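Local coordinates for protein N-isopropylammelide isopropylaminohydrolase (Burkholderia multivorans ATCC 17616, PDB 6NBO) that is a zinc-binding member of the amidohydrolase family, built on a TIM-barrel domain with a pair of neighbouring metal sites, at residues 387-391 with 392-396; 133-136 with 137-140. All blocks are in the same frame, centred on the assembly; numbering follows the deposited sequence.

Contact 1. Residues 387-391 with 392-396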
loop_
_atom_site.group_PDB
_atom_site.type_symbol
_atom_site.label_atom_id
_atom_site.label_comp_id
_atom_site.label_asym_id
_atom_site.label_seq_id
_atom_site.Cartn_x
_atom_site.Cartn_y
_atom_site.Cartn_z
ATOM N N LEU A 387 9.845 11.625 15.077
ATOM C CA LEU A 387 8.511 12.125 15.390
ATOM C C LEU A 387 7.554 11.637 14.319
ATOM O O LEU A 387 7.881 11.680 13.133
ATOM C CB LEU A 387 8.472 13.660 15.434
ATOM C CG LEU A 387 7.107 14.280 15.763
ATOM C CD1 LEU A 387 6.722 13.964 17.203
ATOM C CD2 LEU A 387 7.127 15.784 15.546
ATOM N N VAL A 388 6.386 11.152 14.731
ATOM C CA VAL A 388 5.303 10.862 13.800
ATOM C C VAL A 388 4.099 11.662 14.266
ATOM O O VAL A 388 3.693 11.568 15.433
ATOM C CB VAL A 388 4.974 9.360 13.704
ATOM C CG1 VAL A 388 3.872 9.130 12.668
ATOM C CG2 VAL A 388 6.224 8.553 13.323
ATOM N N VAL A 389 3.562 12.477 13.363
ATOM C CA VAL A 389 2.315 13.200 13.565
ATOM C C VAL A 389 1.302 12.616 12.603
ATOM O O VAL A 389 1.602 12.432 11.417
ATOM C CB VAL A 389 2.490 14.707 13.317
ATOM C CG1 VAL A 389 1.161 15.427 13.506
ATOM C CG2 VAL A 389 3.568 15.263 14.233
ATOM N N SER A 390 0.114 12.311 13.101
ATOM C CA SER A 390 -0.916 11.747 12.246
ATOM C C SER A 390 -2.208 12.498 12.492
ATOM O O SER A 390 -2.652 12.602 13.640
ATOM C CB SER A 390 -1.094 10.253 12.515
ATOM O OG SER A 390 -2.102 9.724 11.679
ATOM N N SER A 391 -2.794 13.025 11.415
ATOM C CA SER A 391 -3.990 13.859 11.506
ATOM C C SER A 391 -3.808 14.958 12.546
ATOM O O SER A 391 -4.717 15.267 13.324
ATOM C CB SER A 391 -5.234 13.026 11.810
ATOM O OG SER A 391 -5.623 12.297 10.659
ATOM N N GLY A 392 -2.612 15.547 12.564
ATOM C CA GLY A 392 -2.331 16.669 13.439
ATOM C C GLY A 392 -2.015 16.317 14.875
ATOM O O GLY A 392 -1.797 17.230 15.680
ATOM N N LYS A 393 -1.974 15.035 15.227
ATOM C CA LYS A 393 -1.706 14.606 16.591
ATOM C C LYS A 393 -0.382 13.862 16.645
ATOM O O LYS A 393 -0.100 13.034 15.785
ATOM C CB LYS A 393 -2.824 13.703 17.106
ATOM C CG LYS A 393 -4.174 14.401 17.185
ATOM C CD LYS A 393 -5.201 13.512 17.839
ATOM C CE LYS A 393 -6.565 14.183 17.873
ATOM N NZ LYS A 393 -7.133 14.322 16.501
ATOM N N ILE A 394 0.420 14.154 17.666
ATOM C CA ILE A 394 1.664 13.425 17.871
ATOM C C ILE A 394 1.329 12.011 18.330
ATOM O O ILE A 394 0.699 11.820 19.376
ATOM C CB ILE A 394 2.552 14.142 18.893
ATOM C CG1 ILE A 394 3.028 15.487 18.338
ATOM C CG2 ILE A 394 3.716 13.265 19.269
ATOM C CD1 ILE A 394 3.665 16.396 19.357
ATOM N N VAL A 395 1.759 11.013 17.562
ATOM C CA VAL A 395 1.427 9.626 17.862
ATOM C C VAL A 395 2.645 8.759 18.150
ATOM O O VAL A 395 2.485 7.661 18.716
ATOM C CB VAL A 395 0.586 8.990 16.732
ATOM C CG1 VAL A 395 -0.750 9.664 16.626
ATOM C CG2 VAL A 395 1.329 9.047 15.380
ATOM N N ALA A 396 3.850 9.177 17.786
ATOM C CA ALA A 396 5.014 8.337 18.015
ATOM C C ALA A 396 6.252 9.207 18.145
ATOM O O ALA A 396 6.349 10.270 17.527
ATOM C CB ALA A 396 5.196 7.323 16.881
HETATM O O HOH W 1 -6.392 16.687 14.953
#

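Contact 2. Residues 133-136 with 137-140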
loop_
_atom_site.group_PDB
_atom_site.type_symbol
_atom_site.label_atom_id
_atom_site.label_comp_id
_atom_site.label_asym_id
_atom_site.label_seq_id
_atom_site.Cartn_x
_atom_site.Cartn_y
_atom_site.Cartn_z
ATOM N N ALA A 133 -13.710 -19.231 5.557
ATOM C CA ALA A 133 -13.841 -18.374 6.722
ATOM C C ALA A 133 -14.990 -17.386 6.636
ATOM O O ALA A 133 -15.311 -16.758 7.649
ATOM C CB ALA A 133 -12.541 -17.585 6.946
ATOM N N GLY A 134 -15.606 -17.212 5.470
ATOM C CA GLY A 134 -16.642 -16.200 5.374
ATOM C C GLY A 134 -16.035 -14.814 5.476
ATOM O O GLY A 134 -14.955 -14.537 4.942
ATOM N N LEU A 135 -16.738 -13.923 6.165
ATOM C CA LEU A 135 -16.245 -12.571 6.397
ATOM C C LEU A 135 -15.454 -12.441 7.701
ATOM O O LEU A 135 -15.240 -11.321 8.172
ATOM C CB LEU A 135 -17.414 -11.579 6.406
ATOM C CG LEU A 135 -18.310 -11.559 5.157
ATOM C CD1 LEU A 135 -19.362 -10.447 5.251
ATOM C CD2 LEU A 135 -17.484 -11.424 3.887
ATOM N N ARG A 136 -15.018 -13.554 8.300
ATOM C CA ARG A 136 -14.399 -13.456 9.620
ATOM C C ARG A 136 -13.128 -12.614 9.587
ATOM O O ARG A 136 -12.906 -11.787 10.480
ATOM C CB ARG A 136 -14.100 -14.841 10.197
ATOM C CG ARG A 136 -13.276 -14.729 11.476
ATOM C CD ARG A 136 -13.420 -15.920 12.382
ATOM N NE ARG A 136 -13.436 -17.194 11.674
ATOM C CZ ARG A 136 -12.369 -17.775 11.132
ATOM N NH1 ARG A 136 -12.497 -18.956 10.535
ATOM N NH2 ARG A 136 -11.183 -17.177 11.175
ATOM N N HIS A 137 -12.268 -12.821 8.584
ATOM C CA HIS A 137 -11.055 -12.008 8.502
ATOM C C HIS A 137 -11.399 -10.548 8.245
ATOM O O HIS A 137 -10.782 -9.645 8.823
ATOM C CB HIS A 137 -10.124 -12.522 7.400
ATOM C CG HIS A 137 -9.803 -13.982 7.498
ATOM N ND1 HIS A 137 -9.299 -14.565 8.641
ATOM C CD2 HIS A 137 -9.906 -14.978 6.584
ATOM C CE1 HIS A 137 -9.112 -15.857 8.430
ATOM N NE2 HIS A 137 -9.473 -16.133 7.189
ATOM N N LEU A 138 -12.364 -10.297 7.360
ATOM C CA LEU A 138 -12.808 -8.929 7.110
ATOM C C LEU A 138 -13.272 -8.253 8.396
ATOM O O LEU A 138 -12.866 -7.123 8.696
ATOM C CB LEU A 138 -13.929 -8.930 6.071
ATOM C CG LEU A 138 -14.499 -7.543 5.793
ATOM C CD1 LEU A 138 -13.394 -6.632 5.234
ATOM C CD2 LEU A 138 -15.692 -7.638 4.832
ATOM N N HIS A 139 -14.129 -8.925 9.168
ATOM C CA HIS A 139 -14.632 -8.324 10.403
ATOM C C HIS A 139 -13.499 -7.987 11.368
ATOM O O HIS A 139 -13.542 -6.953 12.044
ATOM C CB HIS A 139 -15.650 -9.252 11.077
ATOM C CG HIS A 139 -16.971 -9.320 10.368
ATOM N ND1 HIS A 139 -17.618 -8.202 9.885
ATOM C CD2 HIS A 139 -17.765 -10.374 10.058
ATOM C CE1 HIS A 139 -18.746 -8.563 9.298
ATOM N NE2 HIS A 139 -18.861 -9.875 9.393
ATOM N N ARG A 140 -12.476 -8.846 11.454
ATOM C CA ARG A 140 -11.356 -8.553 12.351
ATOM C C ARG A 140 -10.569 -7.331 11.888
ATOM O O ARG A 140 -10.177 -6.489 12.706
ATOM C CB ARG A 140 -10.434 -9.768 12.473
ATOM C CG ARG A 140 -11.104 -11.037 13.034
ATOM C CD ARG A 140 -11.554 -10.892 14.488
ATOM N NE ARG A 140 -12.738 -10.047 14.650
ATOM C CZ ARG A 140 -13.995 -10.475 14.576
ATOM N NH1 ARG A 140 -14.995 -9.614 14.734
ATOM N NH2 ARG A 140 -14.256 -11.757 14.340
HETATM O O HOH W 2 -12.991 -12.704 5.635
HETATM O O HOH W 3 -9.558 -14.280 11.716
#

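Contact 1. Residues 387-391 with 392-396
Val-388 faces both Val-395 and Ala-396 in a classic beta bulge, set in the tight hairpin of strands 387-390 and 393-397. The carbonyl of Val-388 takes two N-H groups: a nearly straight bond from Val-395 N to Val-388 O (2.9 Å, 169° at the hydrogen) and a weak, longer one from Ala-396 N. Val-388 N in turn donates to Ala-396 O. Toward the turn, Ser-390 and Lys-393 form a hydrogen-bonded antiparallel pair, with Ser-390 N to Lys-393 O at 2.8 Å; the type I' turn between them has Ser-391 and Gly-392 at its corners, both with positive phi.

On the face of Val-388 and Ala-396, Val-388 CB lies 3.8 Å from Ala-396 CB. Val-395 places CG2 between its own backbone N and carbonyl carbon (CG1 chi1 -65°), and this methyl meets Val-388 CG1 at 3.7 Å and Ser-390 CB at 3.9 Å. The other face carries the non-hydrogen-bonded pair Val-389 and Ile-394; the Leu-387 side chain crosses that of Ile-394 at about a right angle, CD1 to CG2 3.7 Å.

Farther out, Leu-116 of helix 104-117 touches Val-395 and Ser-390, while Gln-151 O accepts the Ser-390 hydroxyl and Asp-366 OD1 binds Ser-391 N. The extended Lys-393 chain bends at chi4 (68°), and a water accepts from its NZ and donates to Ser-391 O (2.7 Å).

Contact 2. Residues 133-136 with 137-140
Ala-133 sets its methyl against the imidazole of His-137, CB to NE2 3.4 Å, where a type II' turn from Ala-133 to Arg-136 leads into the N-terminus of helix 136-147. Ala-133 O accepts the N-H of Arg-136 to close this turn, and Asp-130 OD1 holds Ala-133 N. Gly-134, with positive phi, takes the second place of the turn; its carbonyl receives a hydrogen from a water that in turn accepts from Leu-138 N at 3.0 Å, so a water takes this N-H in the first turn of the helix.

Leu-135 is the N-cap residue. Its carbonyl takes the first helical bond, His-139 N to Leu-135 O, 2.8 Å and nearly along the C=O axis. The His-139 ring lies by the same carbonyl, CD2 3.3 Å from Leu-135 O, with NE2 3.7 Å from Leu-135 CB. Leu-135 CD2 and Leu-138 CD2 lie 4.3 Å apart, and both side chains touch Ala-177 of helix 170-180.

Arg-136 O accepts Arg-140 N, while the Arg-140 guanidinium pairs with Asp-143 in a salt bridge. Bent at chi3 (41°), the Arg-136 chain brings its guanidinium beside the His-137 imidazole, the two planes nearly perpendicular (80°). A water in the guanidinium plane lies 3.1 Å from His-137 ND1 and makes a weak bond to Arg-136 NH2, whose closest atom of that ring is CE1 at 3.7 Å.

In the fold
Contacts 1 and 2 do not touch: their centres are 30 Å apart and their nearest atoms about 18 Å. Contact 2 comes first in the chain, at the start of helix 136-147, which follows barrel strand 120-128; contact 1 is a hairpin near the C-terminus, beside strand 367-370. The hairpin is mostly buried, knit by a ladder of backbone bonds, with mainly aliphatic side chains on its faces. The helix start is only partly buried: His-137 and Leu-138 are buried, whereas Arg-136 and His-139 are exposed, and two arginines, two histidines and bridging waters stand beside its helical backbone bonds. The side chain of His-137 is about 14 Å from a zinc ion.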